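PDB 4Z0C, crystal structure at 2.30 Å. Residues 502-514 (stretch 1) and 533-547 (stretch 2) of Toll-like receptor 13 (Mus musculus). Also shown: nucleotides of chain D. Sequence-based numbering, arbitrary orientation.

Stretch 1 (502-514) KLGFNKITYETTR
Stretch 2, residues 533-547: EGQRHGIQVVPSNFF

Neighbouring turns of a repeat protein are commonly held together by backbone ladders whose gaps are filled by a few well-placed side chains, and residues 502-514 and 533-547 of Toll-like receptor 13 illustrate the principle. The two segments run in the same direction, G504 beside E533 (CA-CA 4.4 Å), T509 beside I539 (4.2 Å) and R514 beside P543 (4.8 Å), and together bury 949 Å². Regular structure is sparse: strand 540-541 makes a single bridge, between Y510 and Q540, whose CA atoms lie 5.7 Å apart.

The ladder opens where F505 N donates to E533 O at 2.7 Å. F505 and G534 both adopt positive phi (55/43 and 53/43). The F505 side chain (chi1 -52°, chi2 -88°) sets one ring face over E533 O and G534 CA; an ideal CB on G534 would lie 2.7 Å from F505 CE1, a clash, so glycine suits both the backbone angles and the space. R536 N then donates to N506 O at 3.0 Å.

Q535 adds side-chain bonds to the backbone ones. With chi1 and chi2 both m (-53° and -54°) and chi3 -40°, its chain folds so that the amide comes nearer to the first stretch than its sideways CA-CB bond suggests. Its NE2 donates to L503 O at 3.2 Å and its OE1 accepts from I508 N at 2.9 Å, both nearly straight, while N506 N reaches OE1 at 3.2 Å in a weak bond. An amide fits this buried site because it offers donor and acceptor together, and both are used. N506, also m at chi1 (-82°), turns its ND2 back to the same L503 O at 3.1 Å, bracing its own loop.

Q535 to G538 form a type I turn closed by G538 N to Q535 O at 2.8 Å. T509, chi1 -66°, brings OG1 to G538 O, donating at 2.6 Å; the same OG1 accepts from a water, 2.5 Å from the water oxygen, which in turn accepts from H537 N at 2.7 Å. Q540, at phi/psi 54/-122, extends its chain (m, t, chi3 60°) so that NE2 donates to H537 O at 2.7 Å, leaving OE1 to accept from N4 of cytidine 11 of chain D at 3.3 Å.

Y510 is pinned through its backbone, its N donating to I539 O at 3.1 Å and its O accepting from V541 N at 3.0 Å. Its ring (chi1 -61°, chi2 85°) presents a face to P543, whose CG sits 3.5 Å from the Y510 ring centroid and 9° off the normal, a CH-pi contact suited to the compact proline ring. F546, t at chi1 (-161°), meets the tyrosine obliquely, centroids 5.9 Å apart and planes at 74°; its CZ lies 4.4 Å from I508 CG2. V541 (chi1 -164°) points toward the first stretch, placing CB 3.5 Å from T512 O. I508 and V541 are buried, as suits side chains with no polar group to satisfy. The ladder closes where S544 N, within the type I turn P543-F546, donates to R514 O at 3.0 Å.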

# COMPACT_ATOMS: atom_id res chain seq x y z
N LYS A 502 -13.38 -10.53 -1.15
CA LYS A 502 -12.72 -9.23 -1.27
C LYS A 502 -11.19 -9.37 -1.30
O LYS A 502 -10.57 -9.73 -0.31
CB LYS A 502 -13.12 -8.36 -0.10
CG LYS A 502 -14.65 -8.16 0.01
CD LYS A 502 -14.98 -7.26 1.16
CE LYS A 502 -16.46 -6.98 1.21
NZ LYS A 502 -16.81 -6.02 2.30
N LEU A 503 -10.59 -9.07 -2.44
CA LEU A 503 -9.17 -9.30 -2.65
C LEU A 503 -8.47 -8.03 -3.12
O LEU A 503 -7.40 -8.10 -3.70
CB LEU A 503 -8.97 -10.40 -3.67
CG LEU A 503 -9.20 -11.84 -3.22
CD1 LEU A 503 -9.18 -12.76 -4.45
CD2 LEU A 503 -8.17 -12.29 -2.22
N GLY A 504 -9.10 -6.89 -2.90
CA GLY A 504 -8.54 -5.64 -3.37
C GLY A 504 -7.27 -5.29 -2.63
O GLY A 504 -7.04 -5.79 -1.55
N PHE A 505 -6.44 -4.43 -3.22
CA PHE A 505 -5.22 -3.95 -2.58
C PHE A 505 -4.28 -5.06 -2.12
O PHE A 505 -3.73 -5.02 -1.02
CB PHE A 505 -5.54 -2.97 -1.46
CG PHE A 505 -6.44 -1.87 -1.90
CD1 PHE A 505 -5.92 -0.71 -2.45
CD2 PHE A 505 -7.82 -2.00 -1.80
CE1 PHE A 505 -6.76 0.32 -2.87
CE2 PHE A 505 -8.67 -0.98 -2.22
CZ PHE A 505 -8.14 0.18 -2.76
N ASN A 506 -4.13 -6.06 -2.98
CA ASN A 506 -3.05 -7.03 -2.86
C ASN A 506 -1.99 -6.82 -3.96
O ASN A 506 -1.73 -5.69 -4.37
CB ASN A 506 -3.63 -8.44 -2.88
CG ASN A 506 -4.15 -8.86 -1.54
OD1 ASN A 506 -3.40 -9.36 -0.70
ND2 ASN A 506 -5.44 -8.64 -1.30
N LYS A 507 -1.38 -7.91 -4.41
CA LYS A 507 -0.36 -7.86 -5.47
C LYS A 507 -0.70 -8.85 -6.57
O LYS A 507 0.18 -9.55 -7.07
CB LYS A 507 1.02 -8.22 -4.90
CG LYS A 507 1.60 -7.16 -3.98
CD LYS A 507 2.46 -7.76 -2.90
CE LYS A 507 3.44 -6.72 -2.36
NZ LYS A 507 4.79 -6.86 -2.99
N ILE A 508 -1.97 -8.92 -6.92
CA ILE A 508 -2.43 -9.88 -7.91
C ILE A 508 -2.20 -9.31 -9.28
O ILE A 508 -3.00 -8.51 -9.78
CB ILE A 508 -3.90 -10.26 -7.68
CG1 ILE A 508 -4.05 -10.89 -6.30
CG2 ILE A 508 -4.36 -11.22 -8.77
CD1 ILE A 508 -5.44 -10.91 -5.78
N THR A 509 -1.09 -9.71 -9.88
CA THR A 509 -0.57 -9.09 -11.08
C THR A 509 0.02 -10.14 -12.01
O THR A 509 0.70 -11.05 -11.56
CB THR A 509 0.55 -8.11 -10.71
OG1 THR A 509 0.00 -7.03 -9.95
CG2 THR A 509 1.23 -7.56 -11.99
N TYR A 510 -0.29 -10.04 -13.30
CA TYR A 510 0.34 -10.88 -14.32
C TYR A 510 1.09 -10.02 -15.34
O TYR A 510 0.52 -9.09 -15.90
CB TYR A 510 -0.69 -11.77 -15.01
CG TYR A 510 -1.39 -12.71 -14.05
CD1 TYR A 510 -2.49 -12.30 -13.32
CD2 TYR A 510 -0.93 -14.01 -13.86
CE1 TYR A 510 -3.14 -13.15 -12.43
CE2 TYR A 510 -1.55 -14.87 -12.97
CZ TYR A 510 -2.66 -14.43 -12.26
OH TYR A 510 -3.29 -15.28 -11.39
N GLU A 511 2.37 -10.31 -15.57
CA GLU A 511 3.19 -9.48 -16.46
C GLU A 511 3.25 -9.99 -17.90
O GLU A 511 3.98 -9.45 -18.72
CB GLU A 511 4.61 -9.31 -15.91
CG GLU A 511 4.66 -8.69 -14.54
CD GLU A 511 5.97 -7.99 -14.27
OE1 GLU A 511 7.00 -8.34 -14.91
OE2 GLU A 511 5.98 -7.09 -13.41
N THR A 512 2.48 -11.03 -18.21
CA THR A 512 2.41 -11.56 -19.56
C THR A 512 1.07 -12.28 -19.75
O THR A 512 0.32 -12.47 -18.79
CB THR A 512 3.57 -12.56 -19.82
OG1 THR A 512 3.61 -12.91 -21.22
CG2 THR A 512 3.42 -13.81 -18.96
N THR A 513 0.75 -12.61 -21.00
CA THR A 513 -0.43 -13.40 -21.32
C THR A 513 -0.36 -14.80 -20.71
O THR A 513 0.64 -15.50 -20.86
CB THR A 513 -0.64 -13.51 -22.84
OG1 THR A 513 -0.86 -12.20 -23.38
CG2 THR A 513 -1.84 -14.40 -23.17
N ARG A 514 -1.43 -15.21 -20.05
CA ARG A 514 -1.45 -16.50 -19.36
C ARG A 514 -2.80 -17.16 -19.56
O ARG A 514 -3.82 -16.48 -19.66
CB ARG A 514 -1.19 -16.34 -17.85
CG ARG A 514 0.25 -16.04 -17.47
CD ARG A 514 1.07 -17.32 -17.49
NE ARG A 514 2.47 -17.11 -17.82
CZ ARG A 514 3.40 -16.71 -16.97
NH1 ARG A 514 3.09 -16.47 -15.70
NH2 ARG A 514 4.65 -16.56 -17.38
N GLU A 533 -9.95 -4.57 -6.73
CA GLU A 533 -9.47 -3.22 -6.91
C GLU A 533 -8.02 -3.01 -6.46
O GLU A 533 -7.53 -3.67 -5.54
CB GLU A 533 -10.37 -2.25 -6.15
CG GLU A 533 -11.83 -2.35 -6.51
CD GLU A 533 -12.63 -1.18 -5.96
OE1 GLU A 533 -12.07 -0.41 -5.14
OE2 GLU A 533 -13.80 -1.02 -6.34
N GLY A 534 -7.36 -2.05 -7.10
CA GLY A 534 -6.12 -1.50 -6.60
C GLY A 534 -4.98 -2.45 -6.26
O GLY A 534 -4.36 -2.27 -5.21
N GLN A 535 -4.71 -3.44 -7.10
CA GLN A 535 -3.49 -4.24 -6.95
C GLN A 535 -2.31 -3.27 -7.07
O GLN A 535 -2.35 -2.36 -7.89
CB GLN A 535 -3.42 -5.34 -8.01
CG GLN A 535 -4.66 -6.21 -8.06
CD GLN A 535 -5.01 -6.81 -6.70
OE1 GLN A 535 -4.14 -7.24 -5.94
NE2 GLN A 535 -6.30 -6.83 -6.38
N ARG A 536 -1.28 -3.46 -6.25
CA ARG A 536 -0.16 -2.52 -6.16
C ARG A 536 0.43 -2.06 -7.50
O ARG A 536 0.74 -0.89 -7.70
CB ARG A 536 0.96 -3.09 -5.25
N HIS A 537 0.60 -2.99 -8.43
CA HIS A 537 1.13 -2.64 -9.75
C HIS A 537 0.09 -2.92 -10.80
O HIS A 537 0.42 -3.19 -11.94
CB HIS A 537 2.41 -3.42 -10.03
CG HIS A 537 3.53 -3.07 -9.11
ND1 HIS A 537 4.38 -4.02 -8.57
CD2 HIS A 537 3.94 -1.88 -8.62
CE1 HIS A 537 5.26 -3.42 -7.79
NE2 HIS A 537 5.01 -2.12 -7.80
N GLY A 538 -1.18 -2.91 -10.38
CA GLY A 538 -2.30 -3.20 -11.26
C GLY A 538 -2.35 -4.68 -11.53
O GLY A 538 -1.33 -5.36 -11.45
N ILE A 539 -3.52 -5.19 -11.86
CA ILE A 539 -3.68 -6.59 -12.24
C ILE A 539 -2.94 -6.84 -13.55
O ILE A 539 -2.53 -7.95 -13.84
CB ILE A 539 -5.18 -6.98 -12.36
CG1 ILE A 539 -5.36 -8.49 -12.53
CG2 ILE A 539 -5.81 -6.24 -13.50
CD1 ILE A 539 -6.79 -8.95 -12.29
N GLN A 540 -2.74 -5.77 -14.32
CA GLN A 540 -2.09 -5.87 -15.63
C GLN A 540 -2.75 -6.87 -16.57
O GLN A 540 -3.94 -6.73 -16.88
CB GLN A 540 -0.57 -6.12 -15.51
CG GLN A 540 0.18 -4.85 -15.16
CD GLN A 540 1.61 -5.08 -14.78
OE1 GLN A 540 2.40 -5.62 -15.56
NE2 GLN A 540 1.96 -4.67 -13.56
N VAL A 541 -1.99 -7.86 -17.05
CA VAL A 541 -2.56 -8.74 -18.06
C VAL A 541 -3.49 -9.74 -17.39
O VAL A 541 -3.02 -10.64 -16.70
CB VAL A 541 -1.49 -9.50 -18.88
CG1 VAL A 541 -2.11 -10.10 -20.16
CG2 VAL A 541 -0.30 -8.60 -19.21
N VAL A 542 -4.79 -9.56 -17.55
CA VAL A 542 -5.72 -10.52 -16.95
C VAL A 542 -5.66 -11.85 -17.71
O VAL A 542 -5.84 -11.86 -18.91
CB VAL A 542 -7.16 -9.98 -16.92
CG1 VAL A 542 -8.09 -11.04 -16.39
CG2 VAL A 542 -7.25 -8.71 -16.06
N PRO A 543 -5.38 -12.97 -17.01
CA PRO A 543 -5.36 -14.28 -17.66
C PRO A 543 -6.63 -14.51 -18.46
O PRO A 543 -7.69 -14.03 -18.07
CB PRO A 543 -5.28 -15.25 -16.48
CG PRO A 543 -4.55 -14.49 -15.44
CD PRO A 543 -5.05 -13.07 -15.57
N SER A 544 -6.53 -15.25 -19.56
CA SER A 544 -7.63 -15.35 -20.52
C SER A 544 -8.82 -16.12 -19.96
O SER A 544 -9.94 -15.94 -20.42
CB SER A 544 -7.15 -15.95 -21.85
OG SER A 544 -6.95 -17.34 -21.71
N ASN A 545 -8.57 -16.98 -18.98
CA ASN A 545 -9.64 -17.74 -18.35
C ASN A 545 -9.80 -17.35 -16.87
O ASN A 545 -10.25 -18.14 -16.02
CB ASN A 545 -9.36 -19.24 -18.44
CG ASN A 545 -8.06 -19.62 -17.77
OD1 ASN A 545 -7.19 -18.76 -17.57
ND2 ASN A 545 -7.92 -20.88 -17.40
N PHE A 546 -9.43 -16.11 -16.56
CA PHE A 546 -9.39 -15.68 -15.18
C PHE A 546 -10.72 -15.81 -14.45
O PHE A 546 -10.73 -16.10 -13.24
CB PHE A 546 -8.87 -14.25 -15.10
CG PHE A 546 -8.36 -13.87 -13.73
CD1 PHE A 546 -7.29 -14.53 -13.17
CD2 PHE A 546 -8.97 -12.84 -13.01
CE1 PHE A 546 -6.81 -14.18 -11.93
CE2 PHE A 546 -8.50 -12.47 -11.77
CZ PHE A 546 -7.43 -13.14 -11.22
N PHE A 547 -11.83 -15.63 -15.17
CA PHE A 547 -13.17 -15.59 -14.52
C PHE A 547 -14.05 -16.83 -14.70
O PHE A 547 -15.23 -16.81 -14.36
CB PHE A 547 -13.93 -14.32 -14.95
CG PHE A 547 -13.24 -13.07 -14.53
CD1 PHE A 547 -13.11 -12.77 -13.17
CD2 PHE A 547 -12.70 -12.21 -15.46
CE1 PHE A 547 -12.46 -11.62 -12.77
CE2 PHE A 547 -12.05 -11.05 -15.07
CZ PHE A 547 -11.93 -10.76 -13.71
P C D 11 5.59 -10.03 -23.03
OP1 C D 11 5.88 -9.45 -24.36
OP2 C D 11 5.36 -11.49 -22.88
O5' C D 11 6.76 -9.56 -22.04
C5' C D 11 6.83 -10.03 -20.70
C4' C D 11 8.02 -9.45 -19.95
O4' C D 11 7.88 -8.01 -19.86
C3' C D 11 8.21 -9.88 -18.50
O3' C D 11 8.85 -11.14 -18.37
C2' C D 11 9.03 -8.75 -17.91
O2' C D 11 10.41 -8.92 -18.23
C1' C D 11 8.50 -7.54 -18.68
N1 C D 11 7.55 -6.73 -17.88
C2 C D 11 8.16 -5.79 -17.06
O2 C D 11 9.39 -5.72 -17.07
N3 C D 11 7.40 -4.98 -16.29
C4 C D 11 6.08 -5.11 -16.30
N4 C D 11 5.40 -4.27 -15.51
C5 C D 11 5.43 -6.08 -17.13
C6 C D 11 6.19 -6.87 -17.90
P C D 2 13.73 -4.35 -7.38
OP1 C D 2 13.75 -5.80 -7.63
OP2 C D 2 14.87 -3.42 -7.66
O5' C D 2 12.49 -3.83 -8.24
C5' C D 2 12.04 -2.47 -8.18
C4' C D 2 10.55 -2.37 -8.40
O4' C D 2 10.20 -2.77 -9.76
C3' C D 2 9.71 -3.26 -7.47
O3' C D 2 8.53 -2.53 -7.14
C2' C D 2 9.34 -4.44 -8.37
O2' C D 2 8.19 -5.15 -7.97
C1' C D 2 9.19 -3.75 -9.72
N1 C D 2 9.32 -4.65 -10.86
C2 C D 2 8.13 -5.15 -11.40
O2 C D 2 7.06 -4.80 -10.90
N3 C D 2 8.19 -6.00 -12.45
C4 C D 2 9.38 -6.35 -12.95
N4 C D 2 9.42 -7.20 -13.99
C5 C D 2 10.60 -5.84 -12.42
C6 C D 2 10.53 -5.01 -11.38
P C D 10 5.17 -4.24 -22.95
OP1 C D 10 6.05 -5.27 -23.54
OP2 C D 10 4.49 -3.26 -23.84
O5' C D 10 4.08 -4.99 -22.09
C5' C D 10 4.47 -5.90 -21.07
C4' C D 10 3.84 -7.25 -21.27
O4' C D 10 2.40 -7.12 -21.12
C3' C D 10 4.08 -7.89 -22.64
O3' C D 10 4.26 -9.30 -22.49
C2' C D 10 2.78 -7.61 -23.38
O2' C D 10 2.46 -8.56 -24.37
C1' C D 10 1.75 -7.66 -22.24
N1 C D 10 0.55 -6.86 -22.52
C2 C D 10 -0.64 -7.53 -22.86
O2 C D 10 -0.67 -8.77 -22.89
N3 C D 10 -1.73 -6.80 -23.15
C4 C D 10 -1.68 -5.47 -23.12
N4 C D 10 -2.81 -4.81 -23.42
C5 C D 10 -0.48 -4.76 -22.79
C6 C D 10 0.60 -5.49 -22.49
O HOH W 1 1.00 -5.67 -8.17
O HOH W 2 -2.24 -13.10 -18.17